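Local coordinates for cytochrome c, putative (Geobacter sulfurreducens, PDB 2CZS), which carries two covalently bound c-type hemes and probably passes electrons from one redox partner to another, at residues Leu33-Val38 with Asp60-Cys65. Residues are numbered along the deposited sequence; the frame is centred on the assembly and turned at random.
Sequences LDRQCV and DGPMRC. With NA (sodium ion), chain E; HEM (protoporphyrin IX containing Fe), chain G; SO4 (sulfate ion), chain D.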
ATOM      1  N   LEU A  33      -0.434  -7.362  -4.145  1.00 22.58           N
ATOM      2  CA  LEU A  33      -0.543  -5.919  -4.286  1.00 21.70           C
ATOM      3  C   LEU A  33       0.406  -5.172  -3.376  1.00 20.38           C
ATOM      4  O   LEU A  33       1.068  -4.215  -3.812  1.00 20.97           O
ATOM      5  CB  LEU A  33      -1.988  -5.472  -4.097  1.00 21.19           C
ATOM      6  CG  LEU A  33      -2.921  -6.033  -5.168  1.00 22.26           C
ATOM      7  CD1 LEU A  33      -4.364  -5.700  -4.832  1.00 24.66           C
ATOM      8  CD2 LEU A  33      -2.573  -5.531  -6.563  1.00 25.49           C
ATOM      9  N   ASP A  34       0.521  -5.591  -2.117  1.00 19.19           N
ATOM     10  CA  ASP A  34       1.412  -4.957  -1.180  1.00 20.10           C
ATOM     11  C   ASP A  34       2.856  -4.907  -1.714  1.00 21.50           C
ATOM     12  O   ASP A  34       3.569  -3.943  -1.490  1.00 20.73           O
ATOM     13  CB  ASP A  34       1.450  -5.721   0.135  1.00 19.00           C
ATOM     14  CG  ASP A  34       0.188  -5.648   0.939  1.00 18.81           C
ATOM     15  OD1 ASP A  34      -0.532  -4.638   0.909  1.00 19.38           O
ATOM     16  OD2 ASP A  34      -0.041  -6.606   1.695  1.00 19.90           O
ATOM     17  N   ARG A  35       3.287  -5.966  -2.408  1.00 22.60           N
ATOM     18  CA  ARG A  35       4.657  -6.026  -2.915  1.00 24.63           C
ATOM     19  C   ARG A  35       4.863  -4.910  -3.923  1.00 24.13           C
ATOM     20  O   ARG A  35       5.957  -4.353  -3.989  1.00 26.55           O
ATOM     21  CB  ARG A  35       4.962  -7.389  -3.576  1.00 24.84           C
ATOM     22  CG  ARG A  35       4.441  -8.619  -2.816  1.00 27.59           C
ATOM     23  CD  ARG A  35       4.538  -9.970  -3.601  1.00 29.09           C
ATOM     24  NE  ARG A  35       4.239 -11.146  -2.757  1.00 26.69           N
ATOM     25  CZ  ARG A  35       5.045 -11.531  -1.771  0.50 22.58           C
ATOM     26  NH1 ARG A  35       6.145 -10.834  -1.544  0.50 23.76           N
ATOM     27  NH2 ARG A  35       4.766 -12.577  -1.015  0.50 21.65           N
ATOM     28  N   GLN A  36       3.823  -4.592  -4.720  1.00 24.21           N
ATOM     29  CA  GLN A  36       3.916  -3.521  -5.725  1.00 23.29           C
ATOM     30  C   GLN A  36       3.961  -2.115  -5.130  1.00 22.88           C
ATOM     31  O   GLN A  36       4.512  -1.201  -5.742  1.00 22.75           O
ATOM     32  CB  GLN A  36       2.803  -3.630  -6.784  1.00 24.03           C
ATOM     33  CG  GLN A  36       2.866  -4.924  -7.624  1.00 27.72           C
ATOM     34  CD  GLN A  36       1.541  -5.304  -8.266  1.00 33.41           C
ATOM     35  OE1 GLN A  36       0.868  -4.486  -8.871  1.00 36.15           O
ATOM     36  NE2 GLN A  36       1.181  -6.573  -8.156  1.00 33.25           N
ATOM     37  N   CYS A  37       3.452  -1.929  -3.915  1.00 22.10           N
ATOM     38  CA  CYS A  37       3.498  -0.585  -3.276  1.00 20.92           C
ATOM     39  C   CYS A  37       4.918  -0.031  -3.031  1.00 22.23           C
ATOM     40  O   CYS A  37       5.090   1.186  -3.026  1.00 21.64           O
ATOM     41  CB  CYS A  37       2.734  -0.540  -1.957  1.00 20.26           C
ATOM     42  SG  CYS A  37       1.157  -1.396  -1.945  1.00 18.23           S
ATOM     43  N   VAL A  38       5.854  -0.947  -2.771  1.00 23.24           N
ATOM     44  CA  VAL A  38       7.274  -0.675  -2.420  1.00 24.71           C
ATOM     45  C   VAL A  38       8.001   0.029  -3.537  1.00 25.87           C
ATOM     46  O   VAL A  38       9.016   0.702  -3.305  1.00 26.72           O
ATOM     47  CB  VAL A  38       8.055  -2.001  -2.093  1.00 25.06           C
ATOM     48  CG1 VAL A  38       9.311  -1.706  -1.236  1.00 24.76           C
ATOM     49  CG2 VAL A  38       7.177  -2.986  -1.349  1.00 25.07           C
ATOM     50  N   ASP A  60       9.564 -11.924   7.193  1.00 40.49           N
ATOM     51  CA  ASP A  60       8.804 -12.828   6.326  1.00 40.46           C
ATOM     52  C   ASP A  60       7.677 -12.104   5.602  1.00 39.44           C
ATOM     53  O   ASP A  60       6.715 -11.646   6.231  1.00 39.78           O
ATOM     54  CB  ASP A  60       8.181 -13.957   7.149  1.00 41.09           C
ATOM     55  CG  ASP A  60       9.210 -14.877   7.739  1.00 42.94           C
ATOM     56  OD1 ASP A  60       9.465 -15.940   7.126  1.00 45.70           O
ATOM     57  OD2 ASP A  60       9.774 -14.535   8.803  1.00 45.33           O
ATOM     58  N   GLY A  61       7.791 -12.037   4.280  1.00 37.81           N
ATOM     59  CA  GLY A  61       6.775 -11.446   3.423  1.00 35.25           C
ATOM     60  C   GLY A  61       6.804  -9.932   3.466  1.00 32.19           C
ATOM     61  O   GLY A  61       7.538  -9.352   4.257  1.00 33.00           O
ATOM     62  N   PRO A  62       6.006  -9.287   2.600  1.00 30.87           N
ATOM     63  CA  PRO A  62       6.008  -7.836   2.487  1.00 28.67           C
ATOM     64  C   PRO A  62       5.327  -7.151   3.685  1.00 27.14           C
ATOM     65  O   PRO A  62       4.516  -7.766   4.388  1.00 27.37           O
ATOM     66  CB  PRO A  62       5.196  -7.589   1.215  1.00 28.78           C
ATOM     67  CG  PRO A  62       4.262  -8.742   1.151  1.00 29.49           C
ATOM     68  CD  PRO A  62       5.020  -9.912   1.704  1.00 30.44           C
ATOM     69  N   MET A  63       5.673  -5.884   3.909  1.00 25.28           N
ATOM     70  CA  MET A  63       4.884  -5.044   4.828  1.00 23.26           C
ATOM     71  C   MET A  63       3.437  -5.020   4.337  1.00 21.59           C
ATOM     72  O   MET A  63       3.175  -4.787   3.145  1.00 21.16           O
ATOM     73  CB  MET A  63       5.434  -3.643   4.909  1.00 23.25           C
ATOM     74  CG  MET A  63       5.043  -2.913   6.189  1.00 25.18           C
ATOM     75  SD  MET A  63       5.381  -1.160   6.071  1.00 32.39           S
ATOM     76  CE  MET A  63       7.182  -1.142   5.975  1.00 32.90           C
ATOM     77  N   ARG A  64       2.505  -5.257   5.253  1.00 20.15           N
ATOM     78  CA  ARG A  64       1.120  -5.527   4.844  1.00 20.72           C
ATOM     79  C   ARG A  64       0.360  -4.189   4.686  1.00 20.49           C
ATOM     80  O   ARG A  64      -0.478  -3.833   5.536  1.00 20.35           O
ATOM     81  CB  ARG A  64       0.399  -6.464   5.838  1.00 23.07           C
ATOM     82  CG  ARG A  64       0.902  -7.900   5.885  1.00 24.56           C
ATOM     83  CD  ARG A  64       0.046  -8.733   6.841  1.00 29.58           C
ATOM     84  NE  ARG A  64      -1.351  -8.825   6.421  1.00 32.34           N
ATOM     85  CZ  ARG A  64      -2.372  -9.147   7.223  1.00 33.02           C
ATOM     86  NH1 ARG A  64      -2.177  -9.396   8.516  1.00 35.13           N
ATOM     87  NH2 ARG A  64      -3.606  -9.206   6.736  1.00 33.76           N
ATOM     88  N   CYS A  65       0.646  -3.475   3.598  1.00 19.22           N
ATOM     89  CA  CYS A  65       0.091  -2.116   3.458  1.00 18.41           C
ATOM     90  C   CYS A  65      -1.422  -2.110   3.602  1.00 18.40           C
ATOM     91  O   CYS A  65      -2.005  -1.260   4.311  1.00 19.08           O
ATOM     92  CB  CYS A  65       0.424  -1.525   2.099  1.00 19.57           C
ATOM     93  SG  CYS A  65       2.146  -1.634   1.612  1.00 19.81           S
TER
HETATM   94 NA    NA E 302      -2.349  -6.982   3.449  1.00 22.83          NA
HETATM   95  CHA HEM G 501       1.400   6.457   7.481  1.00 22.75           C
HETATM   96  CHB HEM G 501       1.865   4.009   3.372  1.00 19.99           C
HETATM   97  CHC HEM G 501       2.196  -0.112   5.773  1.00 20.84           C
HETATM   98  CHD HEM G 501      -0.080   2.230   9.391  1.00 22.02           C
HETATM   99  C1A HEM G 501       1.596   6.195   6.154  1.00 20.97           C
HETATM  100  C2A HEM G 501       1.840   7.140   5.088  1.00 23.26           C
HETATM  101  C3A HEM G 501       1.986   6.441   3.956  1.00 21.76           C
HETATM  102  C4A HEM G 501       1.818   5.041   4.280  1.00 19.61           C
HETATM  103  CMA HEM G 501       2.250   6.992   2.541  1.00 21.64           C
HETATM  104  CAA HEM G 501       1.927   8.682   5.285  1.00 23.56           C
HETATM  105  CBA HEM G 501       0.521   9.268   5.357  1.00 30.36           C
HETATM  106  CGA HEM G 501       0.547  10.785   5.272  1.00 35.74           C
HETATM  107  O1A HEM G 501       1.308  11.349   4.432  1.00 38.52           O
HETATM  108  O2A HEM G 501      -0.208  11.446   6.046  1.00 39.64           O
HETATM  109  C1B HEM G 501       2.059   2.691   3.625  1.00 17.35           C
HETATM  110  C2B HEM G 501       2.484   1.683   2.664  1.00 20.62           C
HETATM  111  C3B HEM G 501       2.584   0.541   3.364  1.00 20.17           C
HETATM  112  C4B HEM G 501       2.248   0.783   4.740  1.00 20.06           C
HETATM  113  CMB HEM G 501       2.713   1.910   1.149  1.00 19.28           C
HETATM  114  CAB HEM G 501       3.066  -0.849   2.863  1.00 19.47           C
HETATM  115  CBB HEM G 501       4.382  -0.813   2.460  1.00 21.05           C
HETATM  116  C1C HEM G 501       1.535   0.117   6.961  1.00 21.72           C
HETATM  117  C2C HEM G 501       1.156  -0.850   7.956  1.00 20.87           C
HETATM  118  C3C HEM G 501       0.520  -0.223   8.943  1.00 22.43           C
HETATM  119  C4C HEM G 501       0.467   1.208   8.619  1.00 20.22           C
HETATM  120  CMC HEM G 501       1.440  -2.364   7.790  1.00 18.23           C
HETATM  121  CAC HEM G 501      -0.069  -0.826  10.230  1.00 25.54           C
HETATM  122  CBC HEM G 501       0.601  -1.765  10.920  1.00 23.22           C
HETATM  123  C1D HEM G 501       0.126   3.587   9.244  1.00 20.27           C
HETATM  124  C2D HEM G 501      -0.263   4.617  10.200  1.00 21.05           C
HETATM  125  C3D HEM G 501       0.207   5.936   9.623  1.00 23.13           C
HETATM  126  C4D HEM G 501       0.834   5.593   8.373  1.00 19.83           C
HETATM  127  CMD HEM G 501      -1.011   4.444  11.543  1.00 25.39           C
HETATM  128  CAD HEM G 501       0.009   7.341  10.232  1.00 25.21           C
HETATM  129  CBD HEM G 501      -1.461   7.701   9.987  1.00 33.17           C
HETATM  130  CGD HEM G 501      -1.729   7.906   8.515  1.00 34.74           C
HETATM  131  O1D HEM G 501      -1.180   8.898   7.953  1.00 38.33           O
HETATM  132  O2D HEM G 501      -2.475   7.079   7.910  1.00 31.89           O
HETATM  133  NA  HEM G 501       1.596   4.926   5.610  1.00 20.63           N
HETATM  134  NB  HEM G 501       1.962   2.125   4.873  1.00 19.85           N
HETATM  135  NC  HEM G 501       1.105   1.364   7.420  1.00 19.17           N
HETATM  136  ND  HEM G 501       0.759   4.200   8.193  1.00 21.15           N
HETATM  137 FE   HEM G 501       1.377   3.113   6.543  1.00 20.48          FE
HETATM  138  S   SO4 D 203      -5.460 -11.106  10.608  0.75 41.43           S
HETATM  139  O1  SO4 D 203      -5.652 -12.519  10.270  0.75 39.70           O
HETATM  140  O2  SO4 D 203      -6.262 -10.826  11.794  0.75 39.64           O
HETATM  141  O3  SO4 D 203      -4.032 -10.855  10.849  0.75 40.98           O
HETATM  142  O4  SO4 D 203      -5.901 -10.245   9.508  0.75 41.78           O
HETATM  143  O   HOH W   1       4.811  -4.079   1.012  1.00 23.74           O
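One face of the Arg35 guanidinium lies against the Pro62 ring, with NH1 3.6 Å from Pro62 CD and the ring shifted toward the rim of the group; the two side chains cross obliquely. At the edge of the Arg64 guanidinium, in its plane, sits sulfate O3, held weakly by NH1, while Phe67 makes a cation-pi contact with the same arginine. Asp34, on helix 30-37, directs its CB toward the loop that leads into helix 65-68; CG lies anti to the carbonyl carbon (chi1 -69°), so OD1 and OD2 reach different partners. Its CB rests 3.6 Å from Met63 O, and OD2 coordinates the sodium ion at 2.9 Å. OD1 approaches Cys65 N at a poor angle and instead accepts a hydrogen bond from Leu66 N, in the first turn of helix 65-68. A water donates to Asp34 O and Met63 O, 2.8 Å from each, and so bridges helix and loop. An alanine replacing Asp34 would remove a sodium ligand and the acceptor for Leu66 N, and would probably loosen the start of helix 65-68. Cys37 SG and Cys65 SG lie 3.7 Å apart without a disulfide, because each is a thioether to CAB of a different heme; Cys65 SG bonds its own at 1.7 Å. Met63 SD packs 3.4 Å from CHC of that heme, near the axial ligand His54. The contact thus brings the first cysteines of the two CXXCH motifs side by side, a proximity consistent with electron exchange between the hemes, and the carboxylate charge is probably offset by sodium and nearby Arg64.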